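Putative lipoprotein LppA (PDB 2V7S) is of unknown function but is a putative membrane-anchored lipoprotein confined to pathogenic mycobacteria. Local coordinates at residues S58-R63 and F188-V193; W86-D91 and N118-G123; A112-A117 and N182-C187; A124-E129 and K177-N182. All coordinates share one frame; numbering follows the deposited sequence.

Contact 1 of 4, residues S58-R63 and F188-V193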
loop_
_atom_site.group_PDB
_atom_site.type_symbol
_atom_site.label_atom_id
_atom_site.label_comp_id
_atom_site.label_asym_id
_atom_site.label_seq_id
_atom_site.Cartn_x
_atom_site.Cartn_y
_atom_site.Cartn_z
ATOM N N SER A 58 10.903 18.509 8.326
ATOM C CA SER A 58 9.706 18.977 7.605
ATOM C C SER A 58 9.979 19.301 6.149
ATOM O O SER A 58 11.096 19.611 5.761
ATOM C CB SER A 58 9.109 20.228 8.273
ATOM O OG SER A 58 10.054 21.294 8.189
ATOM N N TYR A 59 8.922 19.209 5.367
ATOM C CA TYR A 59 8.889 19.683 4.008
ATOM C C TYR A 59 9.233 21.167 3.955
ATOM O O TYR A 59 9.943 21.589 3.084
ATOM C CB TYR A 59 7.476 19.470 3.499
ATOM C CG TYR A 59 7.102 20.323 2.331
ATOM C CD1 TYR A 59 6.343 21.484 2.498
ATOM C CD2 TYR A 59 7.457 19.933 1.060
ATOM C CE1 TYR A 59 5.958 22.267 1.395
ATOM C CE2 TYR A 59 7.099 20.686 -0.033
ATOM C CZ TYR A 59 6.365 21.846 0.130
ATOM O OH TYR A 59 6.022 22.546 -1.001
ATOM N N GLU A 60 8.711 21.949 4.902
ATOM C CA GLU A 60 8.949 23.397 4.938
ATOM C C GLU A 60 10.425 23.699 5.132
ATOM O O GLU A 60 10.950 24.578 4.478
ATOM C CB GLU A 60 8.143 24.057 6.076
ATOM C CG GLU A 60 6.603 24.076 5.836
ATOM C CD GLU A 60 5.872 22.758 6.236
ATOM O OE1 GLU A 60 6.531 21.740 6.544
ATOM O OE2 GLU A 60 4.616 22.739 6.242
ATOM N N ALA A 61 11.098 22.963 6.017
ATOM C CA ALA A 61 12.544 23.178 6.204
ATOM C C ALA A 61 13.304 22.748 4.954
ATOM O O ALA A 61 14.238 23.412 4.517
ATOM C CB ALA A 61 13.085 22.408 7.442
ATOM N N ALA A 62 12.932 21.611 4.402
ATOM C CA ALA A 62 13.613 21.093 3.211
ATOM C C ALA A 62 13.525 22.036 2.021
ATOM O O ALA A 62 14.454 22.093 1.236
ATOM C CB ALA A 62 13.005 19.766 2.822
ATOM N N ARG A 63 12.382 22.692 1.858
ATOM C CA ARG A 63 12.136 23.584 0.724
ATOM C C ARG A 63 13.022 24.810 0.865
ATOM O O ARG A 63 13.606 25.275 -0.116
ATOM C CB ARG A 63 10.638 24.011 0.649
ATOM C CG ARG A 63 10.393 25.035 -0.502
ATOM C CD ARG A 63 8.967 25.583 -0.523
ATOM N NE ARG A 63 8.953 27.027 -0.766
ATOM C CZ ARG A 63 9.308 27.654 -1.890
ATOM N NH1 ARG A 63 9.739 26.994 -2.998
ATOM N NH2 ARG A 63 9.235 28.987 -1.893
ATOM N N PHE A 188 9.029 14.642 2.120
ATOM C CA PHE A 188 9.154 14.972 3.568
ATOM C C PHE A 188 7.760 15.175 4.095
ATOM O O PHE A 188 6.936 15.694 3.395
ATOM C CB PHE A 188 9.938 16.290 3.819
ATOM C CG PHE A 188 11.397 16.230 3.433
ATOM C CD1 PHE A 188 11.776 16.335 2.090
ATOM C CD2 PHE A 188 12.394 16.053 4.402
ATOM C CE1 PHE A 188 13.134 16.240 1.705
ATOM C CE2 PHE A 188 13.772 15.992 4.031
ATOM C CZ PHE A 188 14.121 16.096 2.657
ATOM N N LEU A 189 7.516 14.759 5.334
ATOM C CA LEU A 189 6.284 15.066 6.047
ATOM C C LEU A 189 6.142 16.561 6.235
ATOM O O LEU A 189 7.108 17.258 6.557
ATOM C CB LEU A 189 6.316 14.394 7.447
ATOM C CG LEU A 189 6.496 12.870 7.565
ATOM C CD1 LEU A 189 6.502 12.385 9.026
ATOM C CD2 LEU A 189 5.310 12.219 6.824
ATOM N N LEU A 190 4.918 17.059 6.076
ATOM C CA LEU A 190 4.616 18.424 6.430
ATOM C C LEU A 190 4.848 18.648 7.933
ATOM O O LEU A 190 4.639 17.738 8.725
ATOM C CB LEU A 190 3.134 18.683 6.097
ATOM C CG LEU A 190 2.701 18.435 4.633
ATOM C CD1 LEU A 190 1.183 18.627 4.458
ATOM C CD2 LEU A 190 3.455 19.371 3.674
ATOM N N GLN A 191 5.261 19.852 8.328
ATOM C CA GLN A 191 5.398 20.141 9.750
ATOM C C GLN A 191 4.108 19.843 10.548
ATOM O O GLN A 191 4.175 19.365 11.670
ATOM C CB GLN A 191 5.892 21.577 10.009
ATOM C CG GLN A 191 6.019 21.867 11.507
ATOM C CD GLN A 191 7.127 21.038 12.124
ATOM O OE1 GLN A 191 8.174 20.845 11.499
ATOM N NE2 GLN A 191 6.921 20.554 13.335
ATOM N N LYS A 192 2.933 20.050 9.959
ATOM C CA LYS A 192 1.692 19.738 10.705
ATOM C C LYS A 192 1.558 18.255 11.097
ATOM O O LYS A 192 0.992 17.923 12.156
ATOM C CB LYS A 192 0.463 20.225 9.944
ATOM C CG LYS A 192 0.277 19.631 8.544
ATOM C CD LYS A 192 -1.149 19.988 8.068
ATOM C CE LYS A 192 -1.466 19.390 6.718
ATOM N NZ LYS A 192 -2.771 19.936 6.193
ATOM N N VAL A 193 2.092 17.364 10.252
ATOM C CA VAL A 193 2.171 15.928 10.592
ATOM C C VAL A 193 3.227 15.654 11.666
ATOM O O VAL A 193 3.000 14.860 12.601
ATOM C CB VAL A 193 2.361 15.034 9.310
ATOM C CG1 VAL A 193 2.382 13.548 9.657
ATOM C CG2 VAL A 193 1.235 15.339 8.300
HETATM O O HOH W 1 2.537 21.885 7.647
#
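Ser58 and Tyr59, at the N-cap and first turn of helix 59-80, lie against Phe188 and Leu189 of strand 188-189, with Gln191 at the start of helix 191-194 close by, so that two helix beginnings meet beside an edge strand of the small three-stranded sheet. Two hydrogen bonds join the segments. Tyr59 N donates to Leu189 O (2.9 Å), while Gln191 N donates to the syn side of Glu60 OE1 (2.9 Å, 159° at the hydrogen). Glu60 reaches across because its chain bends at chi2 (83°); its other oxygen, OE2, accepts a hydrogen bond from a water that in turn accepts one from Lys192 N. The carboxylate thus receives a backbone N-H of the second helix directly and the next one through water. Capping at the first helix is local: Ser58 OG accepts from Ala61 N at 2.9 Å.

The apolar contacts flank these bonds. The Leu190 and Tyr59 side chains lie side by side, pointing the same way, with Leu190 CD2 3.8 Å from Tyr59 CD1, and Tyr59 OH continues to the carbonyl of Arg99. On the Phe188 side the evidence is a CH-pi contact: Ala62 CB stands over the ring centre, 3.6 Å from the Phe188 centroid and only 9° off its normal.

Contact 2 of 4, residues W86-D91 and N118-G123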
loop_
_atom_site.group_PDB
_atom_site.type_symbol
_atom_site.label_atom_id
_atom_site.label_comp_id
_atom_site.label_asym_id
_atom_site.label_seq_id
_atom_site.Cartn_x
_atom_site.Cartn_y
_atom_site.Cartn_z
ATOM N N TRP A 86 21.601 35.762 -12.837
ATOM C CA TRP A 86 20.441 34.947 -12.495
ATOM C C TRP A 86 19.507 35.695 -11.567
ATOM O O TRP A 86 19.885 36.691 -10.948
ATOM C CB TRP A 86 20.856 33.616 -11.852
ATOM C CG TRP A 86 21.440 33.744 -10.468
ATOM C CD1 TRP A 86 22.740 34.031 -10.140
ATOM C CD2 TRP A 86 20.736 33.608 -9.233
ATOM N NE1 TRP A 86 22.885 34.062 -8.766
ATOM C CE2 TRP A 86 21.668 33.823 -8.187
ATOM C CE3 TRP A 86 19.408 33.323 -8.909
ATOM C CZ2 TRP A 86 21.316 33.740 -6.821
ATOM C CZ3 TRP A 86 19.038 33.252 -7.545
ATOM C CH2 TRP A 86 20.008 33.445 -6.521
ATOM N N LYS A 87 18.276 35.198 -11.488
ATOM C CA LYS A 87 17.324 35.626 -10.454
ATOM C C LYS A 87 16.396 34.444 -10.163
ATOM O O LYS A 87 16.254 33.537 -11.000
ATOM C CB LYS A 87 16.498 36.823 -10.943
ATOM C CG LYS A 87 15.584 36.514 -12.137
ATOM C CD LYS A 87 14.832 37.772 -12.640
ATOM C CE LYS A 87 13.710 37.396 -13.596
ATOM N NZ LYS A 87 12.681 38.537 -13.787
ATOM N N PHE A 88 15.773 34.458 -8.986
ATOM C CA PHE A 88 14.636 33.629 -8.754
ATOM C C PHE A 88 13.518 34.141 -9.626
ATOM O O PHE A 88 13.299 35.326 -9.734
ATOM C CB PHE A 88 14.239 33.616 -7.282
ATOM C CG PHE A 88 15.178 32.828 -6.448
ATOM C CD1 PHE A 88 15.919 33.439 -5.445
ATOM C CD2 PHE A 88 15.345 31.466 -6.692
ATOM C CE1 PHE A 88 16.830 32.670 -4.661
ATOM C CE2 PHE A 88 16.219 30.697 -5.938
ATOM C CZ PHE A 88 16.975 31.308 -4.922
ATOM N N ASP A 89 12.830 33.230 -10.287
ATOM C CA ASP A 89 11.721 33.591 -11.155
ATOM C C ASP A 89 10.707 34.358 -10.315
ATOM O O ASP A 89 10.286 33.893 -9.274
ATOM C CB ASP A 89 11.115 32.303 -11.695
ATOM C CG ASP A 89 10.124 32.516 -12.827
ATOM O OD1 ASP A 89 9.466 33.583 -12.946
ATOM O OD2 ASP A 89 10.003 31.549 -13.607
ATOM N N ASP A 90 10.303 35.521 -10.794
ATOM C CA ASP A 90 9.423 36.385 -10.037
ATOM C C ASP A 90 7.947 36.218 -10.441
ATOM O O ASP A 90 7.078 36.896 -9.898
ATOM C CB ASP A 90 9.868 37.849 -10.213
ATOM C CG ASP A 90 9.996 38.238 -11.653
ATOM O OD1 ASP A 90 9.382 39.257 -12.060
ATOM O OD2 ASP A 90 10.693 37.508 -12.401
ATOM N N ASP A 91 7.656 35.313 -11.372
ATOM C CA ASP A 91 6.253 35.163 -11.794
ATOM C C ASP A 91 5.428 34.646 -10.614
ATOM O O ASP A 91 5.824 33.661 -9.987
ATOM C CB ASP A 91 6.120 34.261 -12.996
ATOM C CG ASP A 91 4.682 34.074 -13.406
ATOM O OD1 ASP A 91 4.010 33.191 -12.858
ATOM O OD2 ASP A 91 4.208 34.818 -14.272
ATOM N N ASN A 118 12.683 27.343 -5.172
ATOM C CA ASN A 118 12.271 28.475 -6.033
ATOM C C ASN A 118 13.040 28.347 -7.357
ATOM O O ASN A 118 14.266 28.181 -7.337
ATOM C CB ASN A 118 12.589 29.828 -5.390
ATOM C CG ASN A 118 11.831 30.073 -4.091
ATOM O OD1 ASN A 118 11.016 29.273 -3.652
ATOM N ND2 ASN A 118 12.124 31.186 -3.463
ATOM N N SER A 119 12.317 28.395 -8.476
ATOM C CA SER A 119 12.908 28.335 -9.815
ATOM C C SER A 119 13.923 29.472 -10.063
ATOM O O SER A 119 13.693 30.613 -9.694
ATOM C CB SER A 119 11.834 28.418 -10.899
ATOM O OG SER A 119 10.797 27.465 -10.668
ATOM N N VAL A 120 15.035 29.117 -10.697
ATOM C CA VAL A 120 16.119 30.029 -11.000
ATOM C C VAL A 120 16.065 30.272 -12.509
ATOM O O VAL A 120 15.960 29.305 -13.271
ATOM C CB VAL A 120 17.479 29.433 -10.607
ATOM C CG1 VAL A 120 18.618 30.184 -11.323
ATOM C CG2 VAL A 120 17.701 29.494 -9.053
HETATM N N MSE A 121 16.099 31.549 -12.924
HETATM C CA MSE A 121 16.163 31.914 -14.345
HETATM C C MSE A 121 17.515 32.571 -14.653
HETATM O O MSE A 121 17.855 33.574 -14.012
HETATM C CB MSE A 121 15.098 32.964 -14.623
HETATM C CG MSE A 121 15.155 33.509 -16.045
HETATM SE SE MSE A 121 14.346 32.210 -17.236
HETATM C CE MSE A 121 12.471 32.425 -16.581
ATOM N N PHE A 122 18.260 32.077 -15.648
ATOM C CA PHE A 122 19.564 32.704 -15.964
ATOM C C PHE A 122 19.330 33.826 -16.989
ATOM O O PHE A 122 18.357 33.791 -17.720
ATOM C CB PHE A 122 20.602 31.684 -16.465
ATOM C CG PHE A 122 21.043 30.702 -15.389
ATOM C CD1 PHE A 122 20.434 29.455 -15.289
ATOM C CD2 PHE A 122 22.052 31.042 -14.493
ATOM C CE1 PHE A 122 20.823 28.546 -14.279
ATOM C CE2 PHE A 122 22.443 30.143 -13.446
ATOM C CZ PHE A 122 21.816 28.878 -13.391
ATOM N N GLY A 123 20.186 34.838 -16.974
ATOM C CA GLY A 123 20.025 36.011 -17.833
ATOM C C GLY A 123 20.343 35.673 -19.276
ATOM O O GLY A 123 19.574 36.019 -20.211
HETATM O O HOH W 2 11.193 31.782 -7.918
#
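Strands 86-88 and 120-122 run antiparallel, their axes 4.7 Å apart at closest and their directions 155° apart, with Lys87 and Met121 as the hydrogen-bonded pair between the non-hydrogen-bonded pairs Trp86-Phe122 and Phe88-Val120. Within the central pair Met121 N donates to Lys87 O at 2.8 Å, almost straight (173°), and Lys87 N returns a bond to Met121 O at 3.0 Å. Beyond the strand, Asp89 N donates to Ser119 O (2.8 Å), and a water bridges Asp89 O and Ser119 O.

Trp86, Phe88, Val120 and Phe122 project from one face of the sheet. Val120 divides its branches between two aromatic side chains of the adjacent strand: CG1 approaches Trp86 CE3 at 4.0 Å, whereas CG2 lies 3.7 Å from Phe88 CE2. Trp86 CG sits between its backbone N and carbonyl carbon (chi1 70°), an orientation that brings CZ3 over the centre of the Phe88 ring. The Phe88 ring also meets Asn118 CB, 3.5 Å from Phe88 CD2, its plane nearly perpendicular to the Asn118 amide, and has Ser119 O at its edge. On the reverse face are Lys87 and the selenomethionine Met121, whose CE comes near Asp89 OD2. Asp89 OD1 accepts from Asp91 N, closing an Asx turn.

Helix 59-80 packs against Trp86 and Phe88, and its Asp75 accepts from Trp86 NE1. Strand 120-122 is hydrogen-bonded along its other side to strand 179-184, while Ile94 of helix 92-100 touches Asp89 and Ser119.

Contact 3 of 4, residues A112-A117 and N182-C187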
loop_
_atom_site.group_PDB
_atom_site.type_symbol
_atom_site.label_atom_id
_atom_site.label_comp_id
_atom_site.label_asym_id
_atom_site.label_seq_id
_atom_site.Cartn_x
_atom_site.Cartn_y
_atom_site.Cartn_z
ATOM N N ALA A 112 2.542 14.506 3.165
ATOM C CA ALA A 112 3.932 14.703 2.787
ATOM C C ALA A 112 3.988 15.250 1.353
ATOM O O ALA A 112 3.069 15.014 0.581
ATOM C CB ALA A 112 4.684 13.420 2.854
ATOM N N ARG A 113 5.027 16.024 1.047
ATOM C CA ARG A 113 5.252 16.566 -0.313
ATOM C C ARG A 113 6.738 16.560 -0.577
ATOM O O ARG A 113 7.547 16.502 0.362
ATOM C CB ARG A 113 4.719 18.001 -0.444
ATOM C CG ARG A 113 3.200 18.097 -0.365
ATOM C CD ARG A 113 2.716 19.543 -0.293
ATOM N NE ARG A 113 1.335 19.587 0.163
ATOM C CZ ARG A 113 0.484 20.585 -0.062
ATOM N NH1 ARG A 113 0.866 21.654 -0.766
ATOM N NH2 ARG A 113 -0.766 20.501 0.392
ATOM N N ARG A 114 7.084 16.651 -1.863
ATOM C CA ARG A 114 8.463 16.779 -2.293
ATOM C C ARG A 114 8.688 18.281 -2.541
ATOM O O ARG A 114 7.930 18.902 -3.335
ATOM C CB ARG A 114 8.664 15.975 -3.596
ATOM C CG ARG A 114 8.491 14.439 -3.435
ATOM C CD ARG A 114 8.695 13.752 -4.816
ATOM N NE ARG A 114 10.096 13.814 -5.290
ATOM C CZ ARG A 114 10.470 13.804 -6.583
ATOM N NH1 ARG A 114 9.560 13.748 -7.558
ATOM N NH2 ARG A 114 11.762 13.872 -6.921
ATOM N N PRO A 115 9.678 18.888 -1.836
ATOM C CA PRO A 115 9.903 20.324 -2.048
ATOM C C PRO A 115 10.425 20.611 -3.447
ATOM O O PRO A 115 11.106 19.778 -4.030
ATOM C CB PRO A 115 10.958 20.687 -1.015
ATOM C CG PRO A 115 11.577 19.396 -0.560
ATOM C CD PRO A 115 10.577 18.311 -0.817
ATOM N N ILE A 116 10.061 21.786 -3.965
ATOM C CA ILE A 116 10.581 22.287 -5.224
ATOM C C ILE A 116 11.245 23.610 -4.856
ATOM O O ILE A 116 10.624 24.527 -4.263
ATOM C CB ILE A 116 9.448 22.540 -6.236
ATOM C CG1 ILE A 116 8.712 21.229 -6.611
ATOM C CG2 ILE A 116 9.991 23.316 -7.477
ATOM C CD1 ILE A 116 7.428 21.481 -7.415
ATOM N N ALA A 117 12.525 23.702 -5.144
ATOM C CA ALA A 117 13.262 24.927 -4.831
ATOM C C ALA A 117 12.698 26.104 -5.694
ATOM O O ALA A 117 12.238 25.880 -6.849
ATOM C CB ALA A 117 14.736 24.675 -5.083
ATOM N N ASN A 182 16.134 23.921 -11.971
ATOM C CA ASN A 182 15.099 23.489 -11.055
ATOM C C ASN A 182 15.589 22.347 -10.191
ATOM O O ASN A 182 16.482 21.616 -10.596
ATOM C CB ASN A 182 13.853 23.084 -11.809
ATOM C CG ASN A 182 13.063 24.277 -12.260
ATOM O OD1 ASN A 182 12.326 24.876 -11.464
ATOM N ND2 ASN A 182 13.212 24.646 -13.534
ATOM N N ILE A 183 15.020 22.252 -8.993
ATOM C CA ILE A 183 15.383 21.193 -8.078
ATOM C C ILE A 183 14.124 20.721 -7.382
ATOM O O ILE A 183 13.352 21.548 -6.843
ATOM C CB ILE A 183 16.401 21.680 -6.985
ATOM C CG1 ILE A 183 17.618 22.411 -7.588
ATOM C CG2 ILE A 183 16.868 20.493 -6.091
ATOM C CD1 ILE A 183 18.476 23.107 -6.543
ATOM N N THR A 184 13.953 19.407 -7.337
ATOM C CA THR A 184 12.887 18.807 -6.563
ATOM C C THR A 184 13.551 17.885 -5.565
ATOM O O THR A 184 14.522 17.188 -5.897
ATOM C CB THR A 184 11.948 17.997 -7.481
ATOM O OG1 THR A 184 11.415 18.891 -8.456
ATOM C CG2 THR A 184 10.777 17.414 -6.696
ATOM N N GLY A 185 13.043 17.893 -4.348
ATOM C CA GLY A 185 13.661 17.065 -3.305
ATOM C C GLY A 185 12.939 15.751 -3.092
ATOM O O GLY A 185 11.989 15.402 -3.779
ATOM N N ASP A 186 13.438 15.000 -2.116
ATOM C CA ASP A 186 12.830 13.785 -1.687
ATOM C C ASP A 186 11.524 14.163 -0.967
ATOM O O ASP A 186 11.250 15.351 -0.785
ATOM C CB ASP A 186 13.824 13.092 -0.746
ATOM C CG ASP A 186 13.411 11.693 -0.369
ATOM O OD1 ASP A 186 12.575 11.101 -1.046
ATOM O OD2 ASP A 186 13.978 11.170 0.600
ATOM N N CYS A 187 10.741 13.149 -0.577
ATOM C CA CYS A 187 9.472 13.307 0.104
ATOM C C CYS A 187 9.731 13.642 1.578
ATOM O O CYS A 187 10.602 13.015 2.211
ATOM C CB CYS A 187 8.637 11.994 -0.034
ATOM S SG CYS A 187 7.009 12.095 0.753
HETATM O O HOH W 3 12.961 24.408 -8.668
#
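Ile116 and Thr184 form a single beta bridge between two antiparallel segments, 168° apart in direction, where one leaves the small three-stranded sheet for the six-stranded one and the other returns. The tight part is the backbone core. Gly185 N donates to Pro115 O at 2.7 Å and Ala117 N to Ile183 O at 2.9 Å, the two bonds bracketing the bridge. Pro115 CD presses to 3.0 Å from Asp186 O, a buried carbonyl oxygen for which the model offers no hydrogen-bond partner. Gly185 has no side chain beside the proline ring, and Ala117 CB closes on Ile183 CB in the buried interior.

Toward the less buried side the contact is made by longer side chains. Arg114 bends at chi3 (69°), which lays the guanidinium across Thr184, whose CG2 packs on the centre of one face, 3.6 Å from Arg114 CZ. From there Arg114 NE donates to Gly185 O (2.9 Å), a bent bond of 135° at the hydrogen, and NH2 goes on to the carbonyl of Gly168. The Ile116 and Thr184 side chains run side by side, pointing the same way, Ile116 CG1 4.0 Å from Thr184 OG1. The Asp186 carboxylate hydrogen-bonds Thr37 of the second subunit and forms a salt bridge with Lys56.

At the far end the chain is fixed covalently by the disulfide Cys104-Cys187, with Ala112 CB 3.4 Å from Cys187 SG.

Contact 4 of 4, residues A124-E129 and K177-N182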
loop_
_atom_site.group_PDB
_atom_site.type_symbol
_atom_site.label_atom_id
_atom_site.label_comp_id
_atom_site.label_asym_id
_atom_site.label_seq_id
_atom_site.Cartn_x
_atom_site.Cartn_y
_atom_site.Cartn_z
ATOM N N ALA A 124 21.473 35.010 -19.467
ATOM C CA ALA A 124 21.957 34.657 -20.808
ATOM C C ALA A 124 21.829 33.159 -21.051
ATOM O O ALA A 124 21.808 32.356 -20.079
ATOM C CB ALA A 124 23.415 35.082 -20.973
ATOM N N THR A 125 21.755 32.764 -22.321
ATOM C CA THR A 125 21.835 31.331 -22.615
ATOM C C THR A 125 23.319 30.910 -22.552
ATOM O O THR A 125 24.215 31.756 -22.675
ATOM C CB THR A 125 21.206 30.977 -23.970
ATOM O OG1 THR A 125 21.827 31.720 -25.010
ATOM C CG2 THR A 125 19.702 31.306 -23.960
ATOM N N PHE A 126 23.549 29.615 -22.397
ATOM C CA PHE A 126 24.889 29.050 -22.292
ATOM C C PHE A 126 25.319 28.541 -23.659
ATOM O O PHE A 126 24.508 27.959 -24.384
ATOM C CB PHE A 126 24.844 27.849 -21.336
ATOM C CG PHE A 126 24.521 28.207 -19.918
ATOM C CD1 PHE A 126 23.219 28.141 -19.445
ATOM C CD2 PHE A 126 25.537 28.560 -19.017
ATOM C CE1 PHE A 126 22.917 28.454 -18.103
ATOM C CE2 PHE A 126 25.236 28.898 -17.673
ATOM C CZ PHE A 126 23.909 28.833 -17.219
ATOM N N SER A 127 26.584 28.768 -24.016
ATOM C CA SER A 127 27.210 28.039 -25.122
ATOM C C SER A 127 27.393 26.581 -24.670
ATOM O O SER A 127 27.158 26.256 -23.505
ATOM C CB SER A 127 28.578 28.641 -25.441
ATOM O OG SER A 127 29.458 28.353 -24.353
ATOM N N ALA A 128 27.820 25.709 -25.589
ATOM C CA ALA A 128 28.119 24.305 -25.245
ATOM C C ALA A 128 29.191 24.191 -24.166
ATOM O O ALA A 128 29.033 23.438 -23.190
ATOM C CB ALA A 128 28.521 23.514 -26.509
ATOM N N GLU A 129 30.254 24.979 -24.298
ATOM C CA GLU A 129 31.345 24.943 -23.305
ATOM C C GLU A 129 30.895 25.449 -21.927
ATOM O O GLU A 129 31.187 24.830 -20.888
ATOM C CB GLU A 129 32.541 25.761 -23.797
ATOM C CG GLU A 129 33.892 25.265 -23.327
ATOM N N LYS A 177 14.845 28.006 -25.123
ATOM C CA LYS A 177 14.941 29.402 -25.585
ATOM C C LYS A 177 15.664 30.248 -24.528
ATOM O O LYS A 177 16.318 31.249 -24.844
ATOM C CB LYS A 177 13.540 29.951 -25.897
ATOM C CG LYS A 177 12.854 29.186 -27.012
ATOM C CD LYS A 177 11.574 29.849 -27.478
ATOM C CE LYS A 177 11.010 29.115 -28.676
ATOM N NZ LYS A 177 10.387 30.074 -29.636
ATOM N N PHE A 178 15.575 29.811 -23.277
ATOM C CA PHE A 178 16.209 30.492 -22.125
ATOM C C PHE A 178 16.567 29.378 -21.147
ATOM O O PHE A 178 16.019 28.284 -21.272
ATOM C CB PHE A 178 15.262 31.518 -21.470
ATOM C CG PHE A 178 13.886 30.962 -21.113
ATOM C CD1 PHE A 178 12.877 30.962 -22.041
ATOM C CD2 PHE A 178 13.632 30.447 -19.826
ATOM C CE1 PHE A 178 11.617 30.424 -21.742
ATOM C CE2 PHE A 178 12.362 29.933 -19.495
ATOM C CZ PHE A 178 11.366 29.893 -20.462
ATOM N N ALA A 179 17.481 29.644 -20.203
ATOM C CA ALA A 179 17.970 28.629 -19.299
ATOM C C ALA A 179 17.433 28.740 -17.873
ATOM O O ALA A 179 17.363 29.833 -17.309
ATOM C CB ALA A 179 19.495 28.613 -19.286
ATOM N N THR A 180 17.059 27.593 -17.299
ATOM C CA THR A 180 16.550 27.564 -15.936
ATOM C C THR A 180 17.284 26.489 -15.163
ATOM O O THR A 180 17.855 25.573 -15.750
ATOM C CB THR A 180 15.021 27.263 -15.918
ATOM O OG1 THR A 180 14.761 26.021 -16.605
ATOM C CG2 THR A 180 14.236 28.392 -16.604
ATOM N N LEU A 181 17.272 26.623 -13.839
ATOM C CA LEU A 181 17.655 25.577 -12.943
ATOM C C LEU A 181 16.447 25.228 -12.058
ATOM O O LEU A 181 15.827 26.127 -11.424
ATOM C CB LEU A 181 18.838 26.079 -12.046
ATOM C CG LEU A 181 19.212 25.261 -10.822
ATOM C CD1 LEU A 181 19.758 23.884 -11.260
ATOM C CD2 LEU A 181 20.255 25.986 -9.907
ATOM N N ASN A 182 16.134 23.921 -11.971
ATOM C CA ASN A 182 15.099 23.489 -11.055
ATOM C C ASN A 182 15.589 22.347 -10.191
ATOM O O ASN A 182 16.482 21.616 -10.596
ATOM C CB ASN A 182 13.853 23.084 -11.809
ATOM C CG ASN A 182 13.063 24.277 -12.260
ATOM O OD1 ASN A 182 12.326 24.876 -11.464
ATOM N ND2 ASN A 182 13.212 24.646 -13.534
HETATM O O HOH W 4 18.721 32.015 -20.233
#
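The Phe126 ring meets Ala179 at its edge, near the ring plane: Ala179 CB is 3.6 Å from Phe126 CE1 and 3.8 Å from Phe126 CD1. The methyl therefore abuts the CD1-CE1 bond close to the ring plane, not a face. With CG anti to the carbonyl carbon (chi1 -66°), the ring swings toward strand 179-184 and presents CE1 and CD1 to the methyl. The same ring pairs edge-to-face with Phe122, linking Phe126 to strand 120-122.

Closer to the surface Thr125 makes a lighter contact. Its methyl CG2 lies 3.5 Å from Lys177 O and 4.0 Å from Phe178 CA, which places the branch against the backbone of the turn ahead of strand 179-184. Polar linkage between the segments is by water: one molecule accepts from Ala179 N (2.7 Å) and donates a weak bond to Ala124 O (3.1 Å).

This contact joins the connection between strand 120-122 and helix 128-143 to the beginning of strand 179-184. Ser127 caps that helix, Val77 of helix 59-80 packs on Phe126, and Gln175 of strand 169-175 touches both Thr125 and Phe126.

From the N terminus, helix 59-80 opens with the first segment of contact 1, whose partner arrives only at 188-193, so this long loop encloses the other three contacts. Contact 2 pairs 86-91 with 118-123 and crosses contact 3, because 112-117 falls between the segments of contact 2 while 182-187 follows both. Contact 4 comes after contact 2 in series and lies within the loop of contact 3; the two share Asn182 on strand 179-184. Contact 2 adds strand 86-88 to strand 120-122 at the edge of the six-stranded sheet, contact 4 ties the exit of strand 120-122 to the start of strand 179-184, contact 3 links that sheet to the three-stranded one, and contact 1 fastens the latter to helix 59-80.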